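Side-chain contacts in thiamine pyrophosphokinase (Bacillus subtilis, PDB 3LM8), which catalyses the ATP-dependent pyrophosphorylation of thiamine to thiamine diphosphate, releasing AMP, and takes part in thiamine salvage: residues K77-T80 against L86-A89; W88-Q93 against T123-R128. The protein carries 1 engineered substitution. All coordinates share one frame; numbering follows the deposited sequence.

Contacts 1 and 2 are made by successive parts of helix 81-92, sharing W88 and A89, with centres about 13 Å apart. In contact 1 a glutamine from the loop before the helix meets an aspartate by a weak polar bond; in contact 2 a leucine farther on meets the turn after helix 107-122 and I127 of strand 126-131. Both belong to the catalytic domain. Of the two, contact 1 is nearer the surface, and the side chain of Q79 is about 11 Å from a bound magnesium ion. Thiamine itself is held elsewhere, by Y174, L176 and T186-N191, all within the vitamin B1 binding domain.

Contact 1 of 2, residues K77-T80 against L86-A89; sequences KDQT and LDWA
Q79 NE2 meets one carboxylate oxygen of D87, a residue of helix 81-92, in the Rossmann-like alpha/beta part of the catalytic domain. Q79 belongs to the loop that leads from strand 71-73 into this helix, and D87 sits on a later turn. Their CA atoms are 10.7 Å apart, so the backbones stand well separated and the two side chains span the gap from opposite directions. Q79 does most of the reaching: its CG lies anti to the backbone N (chi1 160°) and the chain stays extended to the amide, which carries NE2 4.8 Å from its own CA.

The meeting itself is one atom against one atom. Q79 NE2 lies 3.0 Å from D87 OD2, whereas D87 OD1 is 5.0 Å from Q79 NE2, so the carboxylate engages through a single oxygen. Amide and carboxylate planes are twisted 51° apart, so the two flat groups are not coplanar. The bond is weak because its N-H...O angle is only 126°: OD2 sits close to the extension of the CD-NE2 bond of Q79, roughly between the directions of the two N-H groups, and neither hydrogen points straight at it. The small buried surface, 50 Å² in total, agrees with a contact limited to one nitrogen and one oxygen.

Both polar ends have other partners. Q79 NE2 also bonds to OD2 of D83, one helical turn before D87, so the amide nitrogen faces two acidic side chains of the same helix. D87 has its stronger partner in K119 of helix 107-122, a salt bridge that probably helps fix the carboxylate's rotation, while on the helix's inner side L86 and A89 rest on I97 of strand 96-100. The two carboxylate oxygens of D87 are thus divided, OD1 to K119 NZ and OD2 to Q79 NE2.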
ATOM      1  N   LYS A  77     -15.824 -12.157  -9.334  1.00 89.60           N
ATOM      2  CA  LYS A  77     -16.865 -11.469  -8.556  1.00 87.67           C
ATOM      3  C   LYS A  77     -16.848 -11.796  -7.063  1.00 79.61           C
ATOM      4  O   LYS A  77     -17.572 -11.172  -6.283  1.00 81.71           O
ATOM      5  CB  LYS A  77     -18.267 -11.796  -9.095  1.00 92.33           C
ATOM      6  CG  LYS A  77     -18.949 -12.961  -8.368  1.00 91.87           C
ATOM      7  CD  LYS A  77     -20.335 -13.293  -8.909  1.00 85.26           C
ATOM      8  CE  LYS A  77     -20.909 -14.520  -8.196  1.00 76.84           C
ATOM      9  NZ  LYS A  77     -22.183 -15.008  -8.798  1.00 72.09           N
ATOM     10  N   ASP A  78     -16.037 -12.777  -6.674  1.00 66.36           N
ATOM     11  CA  ASP A  78     -15.948 -13.197  -5.281  1.00 60.32           C
ATOM     12  C   ASP A  78     -14.603 -12.780  -4.710  1.00 69.29           C
ATOM     13  O   ASP A  78     -14.324 -12.923  -3.516  1.00 69.09           O
ATOM     14  CB  ASP A  78     -16.123 -14.709  -5.202  1.00 48.91           C
ATOM     15  CG  ASP A  78     -17.403 -15.175  -5.871  1.00 58.64           C
ATOM     16  OD1 ASP A  78     -18.500 -14.789  -5.400  1.00 50.03           O
ATOM     17  OD2 ASP A  78     -17.309 -15.918  -6.877  1.00 73.51           O
ATOM     18  N   GLN A  79     -13.778 -12.254  -5.599  1.00 74.68           N
ATOM     19  CA  GLN A  79     -12.451 -11.779  -5.268  1.00 66.37           C
ATOM     20  C   GLN A  79     -12.353 -10.443  -5.975  1.00 59.52           C
ATOM     21  O   GLN A  79     -12.801 -10.314  -7.113  1.00 63.38           O
ATOM     22  CB  GLN A  79     -11.407 -12.757  -5.811  1.00 67.27           C
ATOM     23  CG  GLN A  79     -10.016 -12.183  -5.967  1.00 73.95           C
ATOM     24  CD  GLN A  79      -9.011 -13.220  -6.440  1.00 78.11           C
ATOM     25  OE1 GLN A  79      -9.214 -13.882  -7.460  1.00 72.52           O
ATOM     26  NE2 GLN A  79      -7.916 -13.363  -5.701  1.00 79.39           N
ATOM     27  N   THR A  80     -11.798  -9.441  -5.305  1.00 49.68           N
ATOM     28  CA  THR A  80     -11.656  -8.131  -5.923  1.00 41.09           C
ATOM     29  C   THR A  80     -10.571  -8.200  -6.997  1.00 36.53           C
ATOM     30  O   THR A  80      -9.723  -9.097  -6.979  1.00 29.26           O
ATOM     31  CB  THR A  80     -11.266  -7.061  -4.888  1.00 52.44           C
ATOM     32  OG1 THR A  80     -12.260  -7.008  -3.857  1.00 56.77           O
ATOM     33  CG2 THR A  80     -11.168  -5.694  -5.550  1.00 61.23           C
ATOM     34  N   LEU A  86      -2.879  -9.070  -6.375  1.00 25.68           N
ATOM     35  CA  LEU A  86      -1.933  -9.281  -5.290  1.00 33.13           C
ATOM     36  C   LEU A  86      -1.404 -10.717  -5.236  1.00 34.13           C
ATOM     37  O   LEU A  86      -0.221 -10.930  -4.968  1.00 38.33           O
ATOM     38  CB  LEU A  86      -2.566  -8.900  -3.956  1.00 33.36           C
ATOM     39  CG  LEU A  86      -1.582  -8.817  -2.786  1.00 25.53           C
ATOM     40  CD1 LEU A  86      -0.461  -7.825  -3.113  1.00 13.26           C
ATOM     41  CD2 LEU A  86      -2.342  -8.410  -1.521  1.00 22.74           C
ATOM     42  N   ASP A  87      -2.266 -11.698  -5.493  1.00 34.16           N
ATOM     43  CA  ASP A  87      -1.835 -13.098  -5.503  1.00 40.64           C
ATOM     44  C   ASP A  87      -0.775 -13.302  -6.583  1.00 33.35           C
ATOM     45  O   ASP A  87       0.217 -13.995  -6.380  1.00 33.88           O
ATOM     46  CB  ASP A  87      -3.008 -14.041  -5.796  1.00 51.73           C
ATOM     47  CG  ASP A  87      -3.965 -14.173  -4.633  1.00 53.18           C
ATOM     48  OD1 ASP A  87      -3.513 -14.100  -3.475  1.00 48.21           O
ATOM     49  OD2 ASP A  87      -5.172 -14.369  -4.875  1.00 57.42           O
ATOM     50  N   TRP A  88      -1.009 -12.702  -7.743  1.00 24.64           N
ATOM     51  CA  TRP A  88      -0.089 -12.798  -8.871  1.00 22.58           C
ATOM     52  C   TRP A  88       1.273 -12.234  -8.478  1.00 44.29           C
ATOM     53  O   TRP A  88       2.318 -12.795  -8.824  1.00 52.74           O
ATOM     54  CB  TRP A  88      -0.646 -12.004 -10.052  1.00 27.57           C
ATOM     55  CG  TRP A  88       0.147 -12.136 -11.310  1.00 32.56           C
ATOM     56  CD1 TRP A  88      -0.030 -13.058 -12.298  1.00 33.48           C
ATOM     57  CD2 TRP A  88       1.256 -11.325 -11.711  1.00 46.45           C
ATOM     58  NE1 TRP A  88       0.899 -12.872 -13.292  1.00 41.22           N
ATOM     59  CE2 TRP A  88       1.703 -11.815 -12.956  1.00 43.17           C
ATOM     60  CE3 TRP A  88       1.917 -10.234 -11.137  1.00 52.70           C
ATOM     61  CZ2 TRP A  88       2.784 -11.251 -13.641  1.00 46.92           C
ATOM     62  CZ3 TRP A  88       2.993  -9.674 -11.819  1.00 51.37           C
ATOM     63  CH2 TRP A  88       3.415 -10.186 -13.058  1.00 49.30           C
ATOM     64  N   ALA A  89       1.249 -11.115  -7.757  1.00 44.62           N
ATOM     65  CA  ALA A  89       2.471 -10.453  -7.316  1.00 31.36           C
ATOM     66  C   ALA A  89       3.178 -11.181  -6.160  1.00 32.43           C
ATOM     67  O   ALA A  89       4.406 -11.310  -6.170  1.00 30.84           O
ATOM     68  CB  ALA A  89       2.163  -9.018  -6.932  1.00 21.54           C
TER

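Contact 2 of 2, residues W88-Q93 against T123-R128; sequences WALEKQ and TNIKIR
L90 meets T123, I125 and I127 where helix 81-92 of the Rossmann-like domain packs on the helix-to-strand connection and second strand of the beta-alpha-beta crossover formed by strand 96-100, helix 107-122 and strand 126-131. The apolar contacts centre on one methyl: L90 CD2 is 3.5 Å from I125 CD1 and 4.0 Å from I127 CD1. I125 has CG1 anti to its carbonyl carbon (chi1 -61°) and extends beyond it, bringing CD1 to the leucine. L90 also touches I97 of strand 96-100.

T123 crosses L90 at about a right angle and adds a methyl contact, its CG2 lying 4.0 Å from L90 CD1. Its hydroxyl touches L90 CD2 by van der Waals contact while hydrogen-bonding to the carbonyl oxygen of G120. That same carbonyl takes the N-H of I125 in the Schellman motif that ends helix 107-122, with N124 as its C-prime residue.

Charged groups act within the helix. K92 NZ forms a salt bridge with E91 OE1 at 3.0 Å, approaching OE1 almost in line with its bond to CD, and makes a cation-pi contact with W88, standing 3.1 Å above the indole plane toward the rim.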
ATOM      1  N   TRP A  88      -1.009 -12.702  -7.743  1.00 24.64           N
ATOM      2  CA  TRP A  88      -0.089 -12.798  -8.871  1.00 22.58           C
ATOM      3  C   TRP A  88       1.273 -12.234  -8.478  1.00 44.29           C
ATOM      4  O   TRP A  88       2.318 -12.795  -8.824  1.00 52.74           O
ATOM      5  CB  TRP A  88      -0.646 -12.004 -10.052  1.00 27.57           C
ATOM      6  CG  TRP A  88       0.147 -12.136 -11.310  1.00 32.56           C
ATOM      7  CD1 TRP A  88      -0.030 -13.058 -12.298  1.00 33.48           C
ATOM      8  CD2 TRP A  88       1.256 -11.325 -11.711  1.00 46.45           C
ATOM      9  NE1 TRP A  88       0.899 -12.872 -13.292  1.00 41.22           N
ATOM     10  CE2 TRP A  88       1.703 -11.815 -12.956  1.00 43.17           C
ATOM     11  CE3 TRP A  88       1.917 -10.234 -11.137  1.00 52.70           C
ATOM     12  CZ2 TRP A  88       2.784 -11.251 -13.641  1.00 46.92           C
ATOM     13  CZ3 TRP A  88       2.993  -9.674 -11.819  1.00 51.37           C
ATOM     14  CH2 TRP A  88       3.415 -10.186 -13.058  1.00 49.30           C
ATOM     15  N   ALA A  89       1.249 -11.115  -7.757  1.00 44.62           N
ATOM     16  CA  ALA A  89       2.471 -10.453  -7.316  1.00 31.36           C
ATOM     17  C   ALA A  89       3.178 -11.181  -6.160  1.00 32.43           C
ATOM     18  O   ALA A  89       4.406 -11.310  -6.170  1.00 30.84           O
ATOM     19  CB  ALA A  89       2.163  -9.018  -6.932  1.00 21.54           C
ATOM     20  N   LEU A  90       2.415 -11.650  -5.171  1.00 32.72           N
ATOM     21  CA  LEU A  90       3.014 -12.376  -4.050  1.00 35.76           C
ATOM     22  C   LEU A  90       3.683 -13.629  -4.597  1.00 32.78           C
ATOM     23  O   LEU A  90       4.758 -14.026  -4.152  1.00 31.92           O
ATOM     24  CB  LEU A  90       1.957 -12.757  -3.003  1.00 31.07           C
ATOM     25  CG  LEU A  90       1.414 -11.600  -2.150  1.00 31.78           C
ATOM     26  CD1 LEU A  90       0.344 -12.096  -1.208  1.00 31.97           C
ATOM     27  CD2 LEU A  90       2.541 -10.969  -1.368  1.00 38.03           C
ATOM     28  N   GLU A  91       3.057 -14.245  -5.584  1.00 33.17           N
ATOM     29  CA  GLU A  91       3.631 -15.439  -6.176  1.00 40.62           C
ATOM     30  C   GLU A  91       5.020 -15.104  -6.739  1.00 35.19           C
ATOM     31  O   GLU A  91       6.006 -15.775  -6.421  1.00 31.61           O
ATOM     32  CB  GLU A  91       2.699 -15.969  -7.264  1.00 42.41           C
ATOM     33  CG  GLU A  91       3.080 -17.310  -7.848  1.00 45.21           C
ATOM     34  CD  GLU A  91       4.073 -17.195  -8.986  1.00 48.63           C
ATOM     35  OE1 GLU A  91       3.854 -16.340  -9.870  1.00 53.07           O
ATOM     36  OE2 GLU A  91       5.059 -17.968  -9.006  1.00 40.85           O
ATOM     37  N   LYS A  92       5.110 -14.050  -7.547  1.00 33.86           N
ATOM     38  CA  LYS A  92       6.396 -13.654  -8.126  1.00 31.55           C
ATOM     39  C   LYS A  92       7.471 -13.499  -7.055  1.00 30.28           C
ATOM     40  O   LYS A  92       8.659 -13.575  -7.345  1.00 26.25           O
ATOM     41  CB  LYS A  92       6.268 -12.333  -8.893  1.00 36.67           C
ATOM     42  CG  LYS A  92       5.315 -12.371 -10.075  1.00 46.77           C
ATOM     43  CD  LYS A  92       5.806 -13.295 -11.178  1.00 51.17           C
ATOM     44  CE  LYS A  92       4.724 -13.486 -12.242  1.00 70.71           C
ATOM     45  NZ  LYS A  92       3.442 -14.006 -11.666  1.00 75.98           N
ATOM     46  N   GLN A  93       7.050 -13.281  -5.816  1.00 41.43           N
ATOM     47  CA  GLN A  93       7.987 -13.108  -4.707  1.00 42.37           C
ATOM     48  C   GLN A  93       8.998 -11.993  -4.918  1.00 47.29           C
ATOM     49  O   GLN A  93      10.182 -12.243  -5.141  1.00 52.43           O
ATOM     50  CB  GLN A  93       8.736 -14.418  -4.414  1.00 44.76           C
ATOM     51  CG  GLN A  93       7.946 -15.395  -3.566  1.00 49.70           C
ATOM     52  CD  GLN A  93       8.714 -16.661  -3.267  1.00 57.92           C
ATOM     53  OE1 GLN A  93       9.055 -17.422  -4.173  1.00 50.70           O
ATOM     54  NE2 GLN A  93       8.994 -16.895  -1.991  1.00 65.57           N
ATOM     55  N   THR A 123       2.655 -14.051   4.343  1.00 66.96           N
ATOM     56  CA  THR A 123       3.685 -14.380   3.364  1.00 62.17           C
ATOM     57  C   THR A 123       4.994 -13.644   3.635  1.00 61.51           C
ATOM     58  O   THR A 123       5.921 -13.701   2.829  1.00 62.49           O
ATOM     59  CB  THR A 123       3.229 -13.985   1.953  1.00 52.75           C
ATOM     60  OG1 THR A 123       3.381 -12.568   1.787  1.00 55.23           O
ATOM     61  CG2 THR A 123       1.763 -14.357   1.743  1.00 48.29           C
ATOM     62  N   ASN A 124       5.066 -12.952   4.763  1.00 58.45           N
ATOM     63  CA  ASN A 124       6.259 -12.194   5.096  1.00 69.46           C
ATOM     64  C   ASN A 124       6.880 -11.514   3.874  1.00 61.82           C
ATOM     65  O   ASN A 124       8.010 -11.807   3.483  1.00 54.82           O
ATOM     66  CB  ASN A 124       7.293 -13.090   5.786  1.00 86.95           C
ATOM     67  CG  ASN A 124       7.078 -13.181   7.289  1.00 99.95           C
ATOM     68  OD1 ASN A 124       7.892 -13.760   8.012  1.00104.83           O
ATOM     69  ND2 ASN A 124       5.978 -12.605   7.768  1.00100.49           N
ATOM     70  N   ILE A 125       6.115 -10.614   3.270  1.00 54.99           N
ATOM     71  CA  ILE A 125       6.573  -9.846   2.119  1.00 39.89           C
ATOM     72  C   ILE A 125       6.132  -8.401   2.341  1.00 37.02           C
ATOM     73  O   ILE A 125       4.962  -8.138   2.605  1.00 42.02           O
ATOM     74  CB  ILE A 125       5.945 -10.346   0.803  1.00 33.02           C
ATOM     75  CG1 ILE A 125       6.321 -11.803   0.552  1.00 35.63           C
ATOM     76  CG2 ILE A 125       6.431  -9.485  -0.353  1.00 37.54           C
ATOM     77  CD1 ILE A 125       5.719 -12.371  -0.714  1.00 39.09           C
ATOM     78  N   LYS A 126       7.071  -7.467   2.246  1.00 36.49           N
ATOM     79  CA  LYS A 126       6.748  -6.064   2.439  1.00 38.35           C
ATOM     80  C   LYS A 126       5.723  -5.589   1.417  1.00 35.72           C
ATOM     81  O   LYS A 126       5.939  -5.672   0.200  1.00 25.40           O
ATOM     82  CB  LYS A 126       8.018  -5.218   2.355  1.00 51.05           C
ATOM     83  CG  LYS A 126       8.951  -5.439   3.537  1.00 60.00           C
ATOM     84  CD  LYS A 126      10.304  -4.775   3.354  1.00 65.11           C
ATOM     85  CE  LYS A 126      11.169  -4.975   4.591  1.00 68.04           C
ATOM     86  NZ  LYS A 126      11.240  -6.411   4.988  1.00 63.75           N
ATOM     87  N   ILE A 127       4.595  -5.110   1.934  1.00 37.74           N
ATOM     88  CA  ILE A 127       3.500  -4.597   1.118  1.00 28.77           C
ATOM     89  C   ILE A 127       3.163  -3.211   1.642  1.00 27.32           C
ATOM     90  O   ILE A 127       2.606  -3.060   2.726  1.00 29.78           O
ATOM     91  CB  ILE A 127       2.262  -5.499   1.239  1.00 20.01           C
ATOM     92  CG1 ILE A 127       2.644  -6.946   0.897  1.00 22.32           C
ATOM     93  CG2 ILE A 127       1.150  -4.988   0.326  1.00  7.98           C
ATOM     94  CD1 ILE A 127       1.489  -7.927   0.994  1.00 26.60           C
ATOM     95  N   ARG A 128       3.510  -2.193   0.878  1.00 25.12           N
ATOM     96  CA  ARG A 128       3.262  -0.816   1.296  1.00 23.45           C
ATOM     97  C   ARG A 128       2.142  -0.213   0.468  1.00 25.56           C
ATOM     98  O   ARG A 128       2.132  -0.371  -0.748  1.00 26.62           O
ATOM     99  CB  ARG A 128       4.553   0.000   1.120  1.00 25.01           C
ATOM    100  CG  ARG A 128       4.370   1.492   1.216  1.00 39.44           C
ATOM    101  CD  ARG A 128       5.676   2.243   0.969  1.00 38.64           C
ATOM    102  NE  ARG A 128       6.667   2.011   2.015  1.00 37.97           N
ATOM    103  CZ  ARG A 128       7.773   1.294   1.854  1.00 41.34           C
ATOM    104  NH1 ARG A 128       8.047   0.729   0.685  1.00 41.29           N
ATOM    105  NH2 ARG A 128       8.611   1.142   2.868  1.00 43.02           N
TER